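Local coordinates for rubber oxygenase (Streptomyces sp., PDB 5O1L) that cleaves the poly(cis-1,4-isoprene) chains of rubber oxidatively, adding O2 across their double bonds with the help of a non-covalently bound b-type heme, at the protoporphyrin IX containing Fe site. Sequence-based numbering; all coordinates share one arbitrary frame.

The protoporphyrin IX containing Fe site. Residues 147-148, 151-152, 155, 158, 164, 167, 171, 175, 194, 197-198, 201, 222, 226-227, 230-231, 234, 268, 398. With HEM (protoporphyrin IX containing Fe), chain B.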
ATOM      1  N   ARG A 147      -8.222   1.238  11.533  1.00 18.91           N
ATOM      2  CA  ARG A 147      -7.564   2.519  11.611  1.00 19.20           C
ATOM      3  C   ARG A 147      -7.317   3.187  10.283  1.00 19.03           C
ATOM      4  O   ARG A 147      -7.415   4.400  10.187  1.00 19.74           O
ATOM      5  CB  ARG A 147      -6.252   2.392  12.351  1.00 19.54           C
ATOM      6  CG  ARG A 147      -6.468   2.216  13.823  1.00 20.53           C
ATOM      7  CD  ARG A 147      -5.175   2.066  14.533  1.00 20.29           C
ATOM      8  NE  ARG A 147      -5.394   2.100  16.002  1.00 22.28           N
ATOM      9  CZ  ARG A 147      -4.442   1.845  16.882  1.00 22.78           C
ATOM     10  NH1 ARG A 147      -3.222   1.544  16.506  1.00 23.56           N
ATOM     11  NH2 ARG A 147      -4.710   1.918  18.172  1.00 24.04           N
ATOM     12  N   GLU A 148      -6.993   2.384   9.256  1.00 19.26           N
ATOM     13  CA  GLU A 148      -6.785   2.952   7.963  1.00 18.59           C
ATOM     14  C   GLU A 148      -8.148   3.426   7.445  1.00 18.44           C
ATOM     15  O   GLU A 148      -8.226   4.530   6.892  1.00 21.17           O
ATOM     16  CB  GLU A 148      -6.129   1.891   7.059  1.00 19.79           C
ATOM     17  CG  GLU A 148      -5.718   2.440   5.690  1.00 21.84           C
ATOM     18  CD  GLU A 148      -5.132   1.416   4.760  1.00 22.84           C
ATOM     19  OE1 GLU A 148      -4.680   0.383   5.215  1.00 22.22           O
ATOM     20  OE2 GLU A 148      -5.235   1.706   3.540  1.00 23.01           O
ATOM     21  N   ALA A 151      -9.225   6.651   9.297  1.00 19.73           N
ATOM     22  CA  ALA A 151      -8.448   7.805   8.898  1.00 20.72           C
ATOM     23  C   ALA A 151      -8.851   8.312   7.522  1.00 19.82           C
ATOM     24  O   ALA A 151      -8.955   9.515   7.313  1.00 22.31           O
ATOM     25  CB  ALA A 151      -6.925   7.500   8.965  1.00 21.24           C
ATOM     26  N   VAL A 152      -9.003   7.413   6.552  1.00 21.16           N
ATOM     27  CA  VAL A 152      -9.313   7.830   5.227  1.00 22.20           C
ATOM     28  C   VAL A 152     -10.734   8.415   5.205  1.00 24.27           C
ATOM     29  O   VAL A 152     -10.976   9.440   4.567  1.00 25.36           O
ATOM     30  CB  VAL A 152      -9.157   6.652   4.253  1.00 24.58           C
ATOM     31  CG1 VAL A 152      -9.682   6.998   2.877  1.00 24.54           C
ATOM     32  CG2 VAL A 152      -7.662   6.278   4.143  1.00 24.62           C
ATOM     33  N   SER A 155     -10.794  11.964   6.925  1.00 27.43           N
ATOM     34  CA  SER A 155      -9.853  13.026   6.455  1.00 30.83           C
ATOM     35  C   SER A 155     -10.576  14.050   5.580  1.00 37.69           C
ATOM     36  O   SER A 155     -11.352  13.655   4.736  1.00 34.88           O
ATOM     37  CB  SER A 155      -8.690  12.395   5.695  1.00 30.84           C
ATOM     38  OG  SER A 155      -7.757  12.133   6.663  1.00 33.03           O
ATOM     39  N   GLY A 158      -8.174  17.074   1.786  1.00 60.47           N
ATOM     40  CA  GLY A 158      -7.741  16.612   0.456  1.00 60.41           C
ATOM     41  C   GLY A 158      -8.886  16.576  -0.552  1.00 61.65           C
ATOM     42  O   GLY A 158      -9.615  17.565  -0.698  1.00 61.38           O
ATOM     43  N   ARG A 164     -10.397   9.475  -2.973  1.00 33.82           N
ATOM     44  CA  ARG A 164      -9.585   8.937  -1.873  1.00 31.92           C
ATOM     45  C   ARG A 164      -9.497   7.438  -1.863  1.00 29.70           C
ATOM     46  O   ARG A 164      -8.413   6.885  -1.573  1.00 26.83           O
ATOM     47  CB  ARG A 164     -10.083   9.412  -0.502  1.00 34.32           C
ATOM     48  CG  ARG A 164      -9.880  10.918  -0.341  1.00 36.89           C
ATOM     49  CD  ARG A 164      -9.726  11.428   1.105  1.00 38.46           C
ATOM     50  NE  ARG A 164     -10.832  11.048   1.966  1.00 38.54           N
ATOM     51  CZ  ARG A 164     -11.962  11.719   2.169  1.00 37.73           C
ATOM     52  NH1 ARG A 164     -12.190  12.886   1.628  1.00 40.58           N
ATOM     53  NH2 ARG A 164     -12.878  11.193   2.958  1.00 37.02           N
ATOM     54  N   LYS A 167      -7.510   6.081  -4.788  1.00 25.20           N
ATOM     55  CA  LYS A 167      -6.049   6.190  -4.493  1.00 25.61           C
ATOM     56  C   LYS A 167      -5.570   5.178  -3.465  1.00 25.55           C
ATOM     57  O   LYS A 167      -4.462   4.651  -3.582  1.00 24.00           O
ATOM     58  CB  LYS A 167      -5.663   7.584  -4.104  1.00 27.99           C
ATOM     59  CG  LYS A 167      -5.810   8.558  -5.258  1.00 28.91           C
ATOM     60  CD  LYS A 167      -5.575   9.955  -4.721  1.00 32.30           C
ATOM     61  CE  LYS A 167      -5.663  10.939  -5.878  1.00 36.04           C
ATOM     62  NZ  LYS A 167      -5.665  12.294  -5.299  1.00 39.67           N
ATOM     63  N   LEU A 171      -2.481   1.800  -3.934  1.00 21.18           N
ATOM     64  CA  LEU A 171      -1.242   1.699  -3.213  1.00 21.74           C
ATOM     65  C   LEU A 171      -0.639   0.371  -3.644  1.00 19.67           C
ATOM     66  O   LEU A 171      -1.331  -0.724  -3.797  1.00 21.69           O
ATOM     67  CB  LEU A 171      -1.356   1.777  -1.697  1.00 22.43           C
ATOM     68  CG  LEU A 171      -1.968   3.005  -1.085  1.00 21.34           C
ATOM     69  CD1 LEU A 171      -1.974   2.818   0.416  1.00 22.73           C
ATOM     70  CD2 LEU A 171      -1.241   4.247  -1.539  1.00 24.71           C
ATOM     71  N   ILE A 175       5.043   2.089  -5.693  1.00 15.38           N
ATOM     72  CA  ILE A 175       6.200   1.391  -5.165  1.00 14.48           C
ATOM     73  C   ILE A 175       6.742   0.362  -6.135  1.00 14.94           C
ATOM     74  O   ILE A 175       7.938   0.155  -6.234  1.00 14.03           O
ATOM     75  CB  ILE A 175       5.796   0.799  -3.783  1.00 13.98           C
ATOM     76  CG1 ILE A 175       5.711   1.911  -2.729  1.00 15.84           C
ATOM     77  CG2 ILE A 175       6.760  -0.306  -3.340  1.00 14.28           C
ATOM     78  CD1 ILE A 175       4.850   1.613  -1.516  1.00 18.09           C
ATOM     79  N   THR A 194       4.380  11.640   0.444  1.00 14.17           N
ATOM     80  CA  THR A 194       3.513  10.856   1.299  1.00 15.01           C
ATOM     81  C   THR A 194       3.846  11.043   2.740  1.00 15.24           C
ATOM     82  O   THR A 194       2.962  11.167   3.596  1.00 15.11           O
ATOM     83  CB  THR A 194       3.554   9.377   0.872  1.00 14.86           C
ATOM     84  OG1 THR A 194       3.161   9.232  -0.516  1.00 15.82           O
ATOM     85  CG2 THR A 194       2.701   8.519   1.842  1.00 16.59           C
ATOM     86  N   VAL A 197       2.327  14.268   3.695  1.00 15.56           N
ATOM     87  CA  VAL A 197       0.878  14.122   3.807  1.00 15.82           C
ATOM     88  C   VAL A 197       0.542  13.467   5.149  1.00 16.62           C
ATOM     89  O   VAL A 197      -0.314  13.935   5.919  1.00 16.74           O
ATOM     90  CB  VAL A 197       0.230  13.365   2.657  1.00 16.93           C
ATOM     91  CG1 VAL A 197      -1.232  13.086   2.953  1.00 17.48           C
ATOM     92  CG2 VAL A 197       0.400  14.146   1.391  1.00 17.17           C
ATOM     93  N   HIS A 198       1.181  12.316   5.473  1.00 15.08           N
ATOM     94  CA  HIS A 198       0.862  11.649   6.692  1.00 15.17           C
ATOM     95  C   HIS A 198       1.134  12.583   7.887  1.00 15.84           C
ATOM     96  O   HIS A 198       0.355  12.550   8.824  1.00 16.61           O
ATOM     97  CB  HIS A 198       1.688  10.344   6.782  1.00 15.07           C
ATOM     98  CG  HIS A 198       1.202   9.235   5.900  1.00 14.78           C
ATOM     99  ND1 HIS A 198       2.010   8.153   5.614  1.00 14.03           N
ATOM    100  CD2 HIS A 198      -0.010   8.992   5.319  1.00 13.61           C
ATOM    101  CE1 HIS A 198       1.294   7.318   4.866  1.00 13.34           C
ATOM    102  NE2 HIS A 198       0.083   7.788   4.645  1.00 13.92           N
ATOM    103  N   VAL A 201      -1.700  14.943   8.263  1.00 18.05           N
ATOM    104  CA  VAL A 201      -2.833  14.232   8.836  1.00 18.46           C
ATOM    105  C   VAL A 201      -2.746  14.083  10.328  1.00 19.13           C
ATOM    106  O   VAL A 201      -3.763  14.150  11.024  1.00 19.59           O
ATOM    107  CB  VAL A 201      -3.045  12.886   8.117  1.00 19.66           C
ATOM    108  CG1 VAL A 201      -4.111  12.024   8.789  1.00 20.18           C
ATOM    109  CG2 VAL A 201      -3.440  13.182   6.656  1.00 20.35           C
ATOM    110  N   ILE A 222      -1.893   7.209  12.489  1.00 17.33           N
ATOM    111  CA  ILE A 222      -0.818   6.786  11.603  1.00 16.29           C
ATOM    112  C   ILE A 222       0.481   6.590  12.383  1.00 15.79           C
ATOM    113  O   ILE A 222       1.532   7.183  12.094  1.00 15.60           O
ATOM    114  CB  ILE A 222      -0.596   7.694  10.356  1.00 16.44           C
ATOM    115  CG1 ILE A 222      -1.874   8.295   9.786  1.00 16.68           C
ATOM    116  CG2 ILE A 222       0.134   6.876   9.278  1.00 16.14           C
ATOM    117  CD1 ILE A 222      -1.640   9.207   8.634  1.00 16.94           C
ATOM    118  N   ASP A 226       0.937   1.255  12.788  1.00 13.74           N
ATOM    119  CA  ASP A 226      -0.122   1.311  11.825  1.00 13.89           C
ATOM    120  C   ASP A 226       0.405   1.228  10.343  1.00 12.62           C
ATOM    121  O   ASP A 226      -0.143   0.481   9.505  1.00 13.34           O
ATOM    122  CB  ASP A 226      -0.939   2.617  11.959  1.00 15.55           C
ATOM    123  CG  ASP A 226      -1.690   2.763  13.283  1.00 17.85           C
ATOM    124  OD1 ASP A 226      -2.114   1.731  13.818  1.00 20.53           O
ATOM    125  OD2 ASP A 226      -1.988   3.948  13.609  1.00 21.54           O
ATOM    126  N   ILE A 227       1.499   1.916  10.104  1.00 12.20           N
ATOM    127  CA  ILE A 227       2.098   1.905   8.768  1.00 11.64           C
ATOM    128  C   ILE A 227       2.509   0.461   8.436  1.00 11.32           C
ATOM    129  O   ILE A 227       2.265  -0.026   7.308  1.00 11.94           O
ATOM    130  CB  ILE A 227       3.231   2.900   8.602  1.00 12.06           C
ATOM    131  CG1 ILE A 227       2.734   4.333   8.844  1.00 13.56           C
ATOM    132  CG2 ILE A 227       3.921   2.747   7.235  1.00 11.90           C
ATOM    133  CD1 ILE A 227       3.849   5.326   8.876  1.00 13.84           C
ATOM    134  N   THR A 230      -0.414  -1.845   7.455  1.00 12.78           N
ATOM    135  CA  THR A 230      -0.758  -1.562   6.083  1.00 12.63           C
ATOM    136  C   THR A 230       0.311  -2.196   5.133  1.00 11.32           C
ATOM    137  O   THR A 230      -0.000  -2.808   4.087  1.00 11.31           O
ATOM    138  CB  THR A 230      -1.026  -0.074   5.884  1.00 14.41           C
ATOM    139  OG1 THR A 230      -2.263   0.172   6.577  1.00 16.75           O
ATOM    140  CG2 THR A 230      -1.163   0.211   4.426  1.00 13.23           C
ATOM    141  N   TRP A 231       1.592  -2.058   5.509  1.00 10.79           N
ATOM    142  CA  TRP A 231       2.647  -2.679   4.707  1.00 10.26           C
ATOM    143  C   TRP A 231       2.427  -4.216   4.540  1.00 10.67           C
ATOM    144  O   TRP A 231       2.597  -4.768   3.453  1.00 11.36           O
ATOM    145  CB  TRP A 231       3.979  -2.405   5.423  1.00 10.68           C
ATOM    146  CG  TRP A 231       5.224  -2.753   4.703  1.00 10.20           C
ATOM    147  CD1 TRP A 231       6.031  -1.893   3.996  1.00 10.82           C
ATOM    148  CD2 TRP A 231       5.939  -3.986   4.694  1.00 10.09           C
ATOM    149  NE1 TRP A 231       7.168  -2.523   3.542  1.00 11.02           N
ATOM    150  CE2 TRP A 231       7.120  -3.833   3.936  1.00 10.36           C
ATOM    151  CE3 TRP A 231       5.692  -5.251   5.202  1.00 11.41           C
ATOM    152  CZ2 TRP A 231       8.059  -4.837   3.803  1.00 10.32           C
ATOM    153  CZ3 TRP A 231       6.617  -6.255   5.037  1.00 11.41           C
ATOM    154  CH2 TRP A 231       7.757  -6.073   4.314  1.00 11.44           C
ATOM    155  N   LEU A 234      -0.009  -5.234   1.960  1.00 12.00           N
ATOM    156  CA  LEU A 234       0.557  -5.019   0.645  1.00 11.28           C
ATOM    157  C   LEU A 234       1.622  -6.021   0.377  1.00 11.72           C
ATOM    158  O   LEU A 234       1.305  -7.095  -0.137  1.00 13.12           O
ATOM    159  CB  LEU A 234       1.106  -3.565   0.549  1.00 12.54           C
ATOM    160  CG  LEU A 234      -0.015  -2.536   0.528  1.00 12.43           C
ATOM    161  CD1 LEU A 234       0.489  -1.148   0.926  1.00 13.40           C
ATOM    162  CD2 LEU A 234      -0.616  -2.483  -0.867  1.00 13.61           C
ATOM    163  N   LEU A 268       9.223   6.092   3.326  1.00 13.68           N
ATOM    164  CA  LEU A 268       7.944   6.618   3.886  1.00 15.09           C
ATOM    165  C   LEU A 268       8.074   7.044   5.306  1.00 16.43           C
ATOM    166  O   LEU A 268       7.085   7.557   5.890  1.00 20.54           O
ATOM    167  CB  LEU A 268       6.853   5.567   3.764  1.00 17.30           C
ATOM    168  CG  LEU A 268       6.428   5.297   2.348  1.00 19.17           C
ATOM    169  CD1 LEU A 268       5.686   3.934   2.197  1.00 21.06           C
ATOM    170  CD2 LEU A 268       5.560   6.413   1.838  1.00 20.79           C
ATOM    171  N   ILE A 398       0.639  14.929  -5.504  1.00 26.60           N
ATOM    172  CA  ILE A 398       0.234  14.677  -4.129  1.00 24.39           C
ATOM    173  C   ILE A 398       0.323  15.991  -3.400  1.00 25.39           C
ATOM    174  O   ILE A 398       1.417  16.574  -3.263  1.00 26.09           O
ATOM    175  CB  ILE A 398       1.149  13.624  -3.498  1.00 22.83           C
ATOM    176  CG1 ILE A 398       1.008  12.307  -4.217  1.00 22.13           C
ATOM    177  CG2 ILE A 398       0.903  13.493  -1.995  1.00 23.96           C
ATOM    178  CD1 ILE A 398       1.992  11.248  -3.714  1.00 23.92           C
TER
HETATM  179  CHA HEM B 501      -2.305   9.642   2.215  1.00 16.04           C
HETATM  180  CHB HEM B 501       0.373   5.902   1.037  1.00 14.94           C
HETATM  181  CHC HEM B 501      -0.236   4.086   5.426  1.00 13.35           C
HETATM  182  CHD HEM B 501      -3.693   7.292   6.174  1.00 15.40           C
HETATM  183  C1A HEM B 501      -1.481   8.776   1.588  1.00 16.08           C
HETATM  184  C2A HEM B 501      -0.991   9.031   0.253  1.00 17.71           C
HETATM  185  C3A HEM B 501      -0.271   7.956  -0.094  1.00 16.35           C
HETATM  186  C4A HEM B 501      -0.247   7.075   0.982  1.00 15.25           C
HETATM  187  CMA HEM B 501       0.395   7.783  -1.437  1.00 16.09           C
HETATM  188  CAA HEM B 501      -1.250  10.267  -0.643  1.00 20.46           C
HETATM  189  CBA HEM B 501      -2.597  10.107  -1.374  1.00 24.17           C
HETATM  190  CGA HEM B 501      -2.644  11.035  -2.533  1.00 30.25           C
HETATM  191  O1A HEM B 501      -2.909  12.200  -2.213  1.00 35.26           O
HETATM  192  O2A HEM B 501      -2.392  10.596  -3.721  1.00 36.20           O
HETATM  193  C1B HEM B 501       0.473   5.088   2.161  1.00 13.70           C
HETATM  194  C2B HEM B 501       1.246   3.894   2.171  1.00 14.16           C
HETATM  195  C3B HEM B 501       1.131   3.362   3.378  1.00 13.75           C
HETATM  196  C4B HEM B 501       0.236   4.216   4.145  1.00 13.26           C
HETATM  197  CMB HEM B 501       2.075   3.328   1.037  1.00 14.69           C
HETATM  198  CAB HEM B 501       1.712   2.233   4.060  1.00 13.64           C
HETATM  199  CBB HEM B 501       2.653   1.297   3.526  1.00 14.65           C
HETATM  200  C1C HEM B 501      -1.247   4.809   6.040  1.00 13.37           C
HETATM  201  C2C HEM B 501      -1.870   4.374   7.278  1.00 14.28           C
HETATM  202  C3C HEM B 501      -2.826   5.317   7.471  1.00 14.91           C
HETATM  203  C4C HEM B 501      -2.799   6.209   6.325  1.00 14.96           C
HETATM  204  CMC HEM B 501      -1.434   3.240   8.158  1.00 14.22           C
HETATM  205  CAC HEM B 501      -3.793   5.391   8.576  1.00 15.76           C
HETATM  206  CBC HEM B 501      -3.859   4.669   9.765  1.00 16.94           C
HETATM  207  C1D HEM B 501      -3.613   8.198   5.149  1.00 15.96           C
HETATM  208  C2D HEM B 501      -4.443   9.416   5.066  1.00 17.14           C
HETATM  209  C3D HEM B 501      -4.075  10.080   3.975  1.00 17.72           C
HETATM  210  C4D HEM B 501      -2.981   9.306   3.385  1.00 16.19           C
HETATM  211  CMD HEM B 501      -5.531   9.704   6.031  1.00 17.72           C
HETATM  212  CAD HEM B 501      -4.677  11.399   3.433  1.00 20.23           C
HETATM  213  CBD HEM B 501      -5.878  11.025   2.573  1.00 24.68           C
HETATM  214  CGD HEM B 501      -6.545  12.316   2.083  1.00 30.05           C
HETATM  215  O1D HEM B 501      -6.572  12.502   0.846  1.00 32.66           O
HETATM  216  O2D HEM B 501      -7.051  13.176   2.854  1.00 35.46           O
HETATM  217  NA  HEM B 501      -0.991   7.591   2.036  1.00 15.41           N
HETATM  218  NB  HEM B 501      -0.121   5.199   3.357  1.00 14.02           N
HETATM  219  NC  HEM B 501      -1.822   5.896   5.443  1.00 13.96           N
HETATM  220  ND  HEM B 501      -2.691   8.218   4.155  1.00 14.92           N
HETATM  221 FE   HEM B 501      -1.397   6.748   3.771  1.00 15.01          FE
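His198 has CG anti to its carbonyl carbon (chi1 -75°), which points its ring from helix 187-204 toward the heme iron, while Thr194, one turn earlier, has OG1 anti to the carbonyl carbon (chi1 -58°), which leaves CG2 anti to the backbone N and over a pyrrole. His198 is the proximal ligand of this b-type heme: NE2 bonds FE at 2.0 Å, giving with the four porphyrin nitrogens a near square pyramid; the sixth, distal position is presumably where the imidazole of this open-state complex binds. The His198 ring stands on edge to the macrocycle and lies between two methyl groups. Thr194 CG2, the closer, covers one face, 3.5 Å above the plane, and Ile222 CG2 lies over the opposite face, both toward the rim, so rotation about the Fe-N bond should be restricted. Thr194 CG2 also sits 3.6 Å from the centroid of the NA pyrrole, and Ile222 CG2 over the NC pyrrole.

On the distal side Leu171 CD1 lies over the face of the NB pyrrole, and CD2 meets the meso carbon HEM CHB at 3.5 Å. Glu148 is also on this side, its chain extended from CG anti to N (chi1 -174°). Thr230 OG1 donates to Glu148 OE1 at 2.8 Å, arriving from above the carboxylate plane; this steadies an acid that could plausibly take part in oxygen chemistry. Thr230 CG2 touches the vinyl carbon HEM CAB at 3.5 Å. Arg147 NH1 meets the syn lone pair of Asp226 OD1 at 2.9 Å in a salt bridge that ties helix 146-154 to helix 224-244. The heme is thus almost wholly buried among helices, with helix 187-204 on its proximal side and helix 146-154 on its distal side.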